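Local coordinates for CBS domain-containing protein CBSX1, chloroplastic (Arabidopsis thaliana, PDB 4GQW) that probably regulates chloroplast thioredoxins through its paired CBS domains, at residues A[7-19]-A[127-140]. Numbering follows the deposited sequence.
Sequences VGEFMTKKEDLHV and KLVGIITRGNVVRA
The Phe10 ring lies over Ala140 of helix 134-142. Ala140 CB is 3.6 Å from the ring centroid, only 17° off the normal, a CH-pi contact on one face. CG of Phe10 stands anti to its carbonyl carbon (chi1 -63°), which turns the ring onto the helix. Leu104 of helix 104-113 also touches this side chain. Two residues on, Thr12 pairs with Ile131 as a hydrogen-bonded antiparallel pair. Thr12 N donates to Ile131 O at 2.7 Å, and Ile131 N donates to Thr12 O. Thr12 OG1 adds a weak bond to Ile131 O.

Met11 runs extended past CG, and its SD lies 3.9 Å from Gly130 CA. The Val7 and Ile132 side chains cross at about a right angle, with Val7 CG1 3.7 Å from Ile132 CB. Leu17 meets the strand with both branches, CD1 on Gly130 CA and CD2 on Ile131 CG1, the latter at 3.7 Å. A water joins Lys14 NZ to Leu128 O. Strand 12-13, from the first CBS repeat's end of the chain, thus edges the sheet of the second CBS motif. Such an exchanged N-terminal strand is characteristic of the CBS pair, or Bateman module.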
loop_
_atom_site.group_PDB
_atom_site.type_symbol
_atom_site.label_atom_id
_atom_site.label_comp_id
_atom_site.label_asym_id
_atom_site.label_seq_id
_atom_site.Cartn_x
_atom_site.Cartn_y
_atom_site.Cartn_z
ATOM N N VAL A 7 -2.349 -11.520 -17.907
ATOM C CA VAL A 7 -1.767 -10.603 -16.935
ATOM C C VAL A 7 -1.254 -9.338 -17.614
ATOM O O VAL A 7 -1.401 -8.235 -17.090
ATOM C CB VAL A 7 -0.625 -11.295 -16.156
ATOM C CG1 VAL A 7 0.162 -10.290 -15.336
ATOM C CG2 VAL A 7 -1.193 -12.391 -15.268
ATOM N N GLY A 8 -0.679 -9.505 -18.800
ATOM C CA GLY A 8 -0.142 -8.394 -19.559
ATOM C C GLY A 8 -1.178 -7.365 -19.964
ATOM O O GLY A 8 -0.832 -6.248 -20.342
ATOM N N GLU A 9 -2.452 -7.732 -19.886
ATOM C CA GLU A 9 -3.523 -6.817 -20.266
ATOM C C GLU A 9 -3.926 -5.878 -19.137
ATOM O O GLU A 9 -4.514 -4.825 -19.384
ATOM C CB GLU A 9 -4.750 -7.594 -20.743
ATOM C CG GLU A 9 -4.541 -8.335 -22.042
ATOM C CD GLU A 9 -5.758 -9.127 -22.452
ATOM O OE1 GLU A 9 -6.417 -9.714 -21.568
ATOM O OE2 GLU A 9 -6.061 -9.160 -23.661
ATOM N N PHE A 10 -3.613 -6.251 -17.902
ATOM C CA PHE A 10 -4.070 -5.469 -16.760
ATOM C C PHE A 10 -2.973 -5.105 -15.767
ATOM O O PHE A 10 -3.242 -4.482 -14.742
ATOM C CB PHE A 10 -5.214 -6.195 -16.054
ATOM C CG PHE A 10 -6.429 -6.378 -16.914
ATOM C CD1 PHE A 10 -7.351 -5.354 -17.056
ATOM C CD2 PHE A 10 -6.643 -7.566 -17.593
ATOM C CE1 PHE A 10 -8.467 -5.515 -17.849
ATOM C CE2 PHE A 10 -7.758 -7.734 -18.386
ATOM C CZ PHE A 10 -8.671 -6.707 -18.514
ATOM N N MET A 11 -1.737 -5.479 -16.075
ATOM C CA MET A 11 -0.619 -5.210 -15.175
ATOM C C MET A 11 -0.192 -3.754 -15.248
ATOM O O MET A 11 -0.717 -2.983 -16.048
ATOM C CB MET A 11 0.570 -6.094 -15.538
ATOM C CG MET A 11 1.282 -5.646 -16.793
ATOM S SD MET A 11 2.647 -6.718 -17.249
ATOM C CE MET A 11 3.260 -5.843 -18.680
ATOM N N THR A 12 0.764 -3.382 -14.405
ATOM C CA THR A 12 1.371 -2.062 -14.494
ATOM C C THR A 12 2.568 -2.126 -15.438
ATOM O O THR A 12 3.507 -2.888 -15.213
ATOM C CB THR A 12 1.817 -1.540 -13.115
ATOM O OG1 THR A 12 0.713 -1.591 -12.200
ATOM C CG2 THR A 12 2.309 -0.106 -13.226
ATOM N N LYS A 13 2.524 -1.323 -16.496
ATOM C CA LYS A 13 3.516 -1.393 -17.567
ATOM C C LYS A 13 4.911 -0.964 -17.113
ATOM O O LYS A 13 5.063 -0.297 -16.089
ATOM C CB LYS A 13 3.068 -0.547 -18.761
ATOM C CG LYS A 13 1.563 -0.552 -19.005
ATOM C CD LYS A 13 1.033 -1.948 -19.293
ATOM C CE LYS A 13 -0.478 -1.939 -19.448
ATOM N NZ LYS A 13 -1.012 -3.304 -19.709
ATOM N N LYS A 14 5.921 -1.340 -17.894
ATOM C CA LYS A 14 7.325 -1.124 -17.539
ATOM C C LYS A 14 7.714 0.337 -17.336
ATOM O O LYS A 14 8.380 0.673 -16.358
ATOM C CB LYS A 14 8.245 -1.741 -18.595
ATOM C CG LYS A 14 9.718 -1.455 -18.356
ATOM C CD LYS A 14 10.591 -2.047 -19.449
ATOM C CE LYS A 14 12.052 -1.674 -19.248
ATOM N NZ LYS A 14 12.931 -2.282 -20.285
ATOM N N GLU A 15 7.314 1.196 -18.268
ATOM C CA GLU A 15 7.681 2.605 -18.208
ATOM C C GLU A 15 7.104 3.247 -16.956
ATOM O O GLU A 15 7.725 4.114 -16.342
ATOM C CB GLU A 15 7.169 3.342 -19.443
ATOM C CG GLU A 15 7.240 2.534 -20.724
ATOM C CD GLU A 15 5.920 2.521 -21.468
ATOM O OE1 GLU A 15 4.900 2.943 -20.879
ATOM O OE2 GLU A 15 5.900 2.094 -22.642
ATOM N N ASP A 16 5.914 2.795 -16.574
ATOM C CA ASP A 16 5.190 3.355 -15.442
ATOM C C ASP A 16 5.590 2.692 -14.127
ATOM O O ASP A 16 4.941 2.882 -13.099
ATOM C CB ASP A 16 3.688 3.203 -15.672
ATOM C CG ASP A 16 3.270 3.642 -17.059
ATOM O OD1 ASP A 16 4.138 3.690 -17.957
ATOM O OD2 ASP A 16 2.074 3.936 -17.258
ATOM N N LEU A 17 6.660 1.906 -14.168
ATOM C CA LEU A 17 7.178 1.264 -12.969
ATOM C C LEU A 17 8.223 2.139 -12.297
ATOM O O LEU A 17 8.894 2.941 -12.946
ATOM C CB LEU A 17 7.794 -0.096 -13.302
ATOM C CG LEU A 17 6.850 -1.249 -13.645
ATOM C CD1 LEU A 17 7.650 -2.510 -13.893
ATOM C CD2 LEU A 17 5.845 -1.462 -12.529
ATOM N N HIS A 18 8.355 1.972 -10.988
ATOM C CA HIS A 18 9.389 2.657 -10.226
ATOM C C HIS A 18 10.276 1.614 -9.568
ATOM O O HIS A 18 9.951 1.090 -8.503
ATOM C CB HIS A 18 8.766 3.564 -9.168
ATOM C CG HIS A 18 7.857 4.613 -9.735
ATOM N ND1 HIS A 18 6.486 4.520 -9.679
ATOM C CD2 HIS A 18 8.135 5.771 -10.377
ATOM C CE1 HIS A 18 5.952 5.580 -10.259
ATOM N NE2 HIS A 18 6.929 6.356 -10.691
ATOM N N VAL A 19 11.397 1.311 -10.209
ATOM C CA VAL A 19 12.268 0.243 -9.741
ATOM C C VAL A 19 13.476 0.764 -8.982
ATOM O O VAL A 19 13.626 1.964 -8.768
ATOM C CB VAL A 19 12.762 -0.632 -10.904
ATOM C CG1 VAL A 19 11.586 -1.305 -11.592
ATOM C CG2 VAL A 19 13.564 0.204 -11.892
ATOM N N LYS A 127 13.473 -10.799 -17.998
ATOM C CA LYS A 127 13.432 -9.349 -17.885
ATOM C C LYS A 127 12.144 -8.901 -17.215
ATOM O O LYS A 127 11.061 -9.331 -17.600
ATOM C CB LYS A 127 13.518 -8.704 -19.270
ATOM C CG LYS A 127 14.879 -8.129 -19.626
ATOM C CD LYS A 127 14.745 -7.074 -20.719
ATOM C CE LYS A 127 16.036 -6.301 -20.923
ATOM N NZ LYS A 127 15.845 -5.134 -21.827
ATOM N N LEU A 128 12.258 -8.028 -16.221
ATOM C CA LEU A 128 11.080 -7.473 -15.576
ATOM C C LEU A 128 10.349 -6.570 -16.559
ATOM O O LEU A 128 10.909 -5.587 -17.046
ATOM C CB LEU A 128 11.466 -6.675 -14.335
ATOM C CG LEU A 128 10.302 -5.998 -13.612
ATOM C CD1 LEU A 128 9.401 -7.035 -12.957
ATOM C CD2 LEU A 128 10.818 -5.009 -12.582
ATOM N N VAL A 129 9.099 -6.906 -16.856
ATOM C CA VAL A 129 8.337 -6.136 -17.829
ATOM C C VAL A 129 7.082 -5.506 -17.238
ATOM O O VAL A 129 6.395 -4.741 -17.911
ATOM C CB VAL A 129 7.955 -6.979 -19.064
ATOM C CG1 VAL A 129 9.195 -7.308 -19.887
ATOM C CG2 VAL A 129 7.230 -8.248 -18.643
ATOM N N GLY A 130 6.778 -5.825 -15.984
ATOM C CA GLY A 130 5.631 -5.214 -15.336
ATOM C C GLY A 130 5.379 -5.664 -13.912
ATOM O O GLY A 130 6.192 -6.368 -13.320
ATOM N N ILE A 131 4.246 -5.235 -13.361
ATOM C CA ILE A 131 3.800 -5.663 -12.037
ATOM C C ILE A 131 2.279 -5.772 -12.004
ATOM O O ILE A 131 1.574 -4.814 -12.320
ATOM C CB ILE A 131 4.216 -4.665 -10.938
ATOM C CG1 ILE A 131 5.728 -4.707 -10.700
ATOM C CG2 ILE A 131 3.497 -4.977 -9.642
ATOM C CD1 ILE A 131 6.179 -3.796 -9.592
ATOM N N ILE A 132 1.774 -6.936 -11.615
ATOM C CA ILE A 132 0.337 -7.129 -11.452
ATOM C C ILE A 132 -0.054 -7.061 -9.977
ATOM O O ILE A 132 0.483 -7.791 -9.144
ATOM C CB ILE A 132 -0.143 -8.462 -12.084
ATOM C CG1 ILE A 132 -1.628 -8.695 -11.787
ATOM C CG2 ILE A 132 0.701 -9.635 -11.619
ATOM C CD1 ILE A 132 -2.544 -8.003 -12.761
ATOM N N THR A 133 -0.982 -6.168 -9.653
ATOM C CA THR A 133 -1.392 -5.986 -8.266
ATOM C C THR A 133 -2.822 -6.446 -8.028
ATOM O O THR A 133 -3.551 -6.763 -8.965
ATOM C CB THR A 133 -1.257 -4.518 -7.812
ATOM O OG1 THR A 133 -2.195 -3.703 -8.524
ATOM C CG2 THR A 133 0.150 -4.011 -8.064
ATOM N N ARG A 134 -3.211 -6.486 -6.761
ATOM C CA ARG A 134 -4.565 -6.852 -6.383
ATOM C C ARG A 134 -5.544 -5.826 -6.931
ATOM O O ARG A 134 -6.637 -6.167 -7.394
ATOM C CB ARG A 134 -4.671 -6.918 -4.865
ATOM C CG ARG A 134 -5.997 -7.427 -4.368
ATOM C CD ARG A 134 -5.942 -7.661 -2.880
ATOM N NE ARG A 134 -5.020 -8.740 -2.538
ATOM C CZ ARG A 134 -4.623 -9.011 -1.302
ATOM N NH1 ARG A 134 -5.063 -8.275 -0.291
ATOM N NH2 ARG A 134 -3.784 -10.012 -1.073
ATOM N N GLY A 135 -5.130 -4.564 -6.884
ATOM C CA GLY A 135 -5.924 -3.477 -7.416
ATOM C C GLY A 135 -6.102 -3.609 -8.911
ATOM O O GLY A 135 -7.143 -3.242 -9.449
ATOM N N ASN A 136 -5.081 -4.131 -9.584
ATOM C CA ASN A 136 -5.172 -4.379 -11.017
ATOM C C ASN A 136 -6.227 -5.431 -11.318
ATOM O O ASN A 136 -6.940 -5.340 -12.314
ATOM C CB ASN A 136 -3.821 -4.819 -11.583
ATOM C CG ASN A 136 -2.766 -3.749 -11.461
ATOM O OD1 ASN A 136 -1.579 -4.041 -11.327
ATOM N ND2 ASN A 136 -3.195 -2.495 -11.504
ATOM N N VAL A 137 -6.324 -6.431 -10.449
ATOM C CA VAL A 137 -7.307 -7.491 -10.614
ATOM C C VAL A 137 -8.706 -6.953 -10.376
ATOM O O VAL A 137 -9.628 -7.251 -11.137
ATOM C CB VAL A 137 -7.042 -8.657 -9.646
ATOM C CG1 VAL A 137 -8.171 -9.669 -9.713
ATOM C CG2 VAL A 137 -5.718 -9.315 -9.975
ATOM N N VAL A 138 -8.857 -6.155 -9.322
ATOM C CA VAL A 138 -10.144 -5.546 -9.016
ATOM C C VAL A 138 -10.601 -4.657 -10.165
ATOM O O VAL A 138 -11.758 -4.714 -10.584
ATOM C CB VAL A 138 -10.079 -4.710 -7.729
ATOM C CG1 VAL A 138 -11.414 -4.039 -7.467
ATOM C CG2 VAL A 138 -9.686 -5.585 -6.557
ATOM N N ARG A 139 -9.680 -3.847 -10.678
ATOM C CA ARG A 139 -9.962 -2.983 -11.815
ATOM C C ARG A 139 -10.360 -3.801 -13.029
ATOM O O ARG A 139 -11.290 -3.439 -13.751
ATOM C CB ARG A 139 -8.749 -2.121 -12.154
ATOM C CG ARG A 139 -8.843 -1.472 -13.522
ATOM C CD ARG A 139 -7.975 -0.239 -13.624
ATOM N NE ARG A 139 -6.569 -0.541 -13.390
ATOM C CZ ARG A 139 -5.732 0.273 -12.757
ATOM N NH1 ARG A 139 -6.162 1.437 -12.290
ATOM N NH2 ARG A 139 -4.467 -0.075 -12.585
ATOM N N ALA A 140 -9.653 -4.905 -13.246
ATOM C CA ALA A 140 -9.949 -5.800 -14.355
ATOM C C ALA A 140 -11.367 -6.336 -14.233
ATOM O O ALA A 140 -12.081 -6.460 -15.227
ATOM C CB ALA A 140 -8.952 -6.943 -14.391
HETATM O O HOH W 1 12.378 -4.910 -19.807
#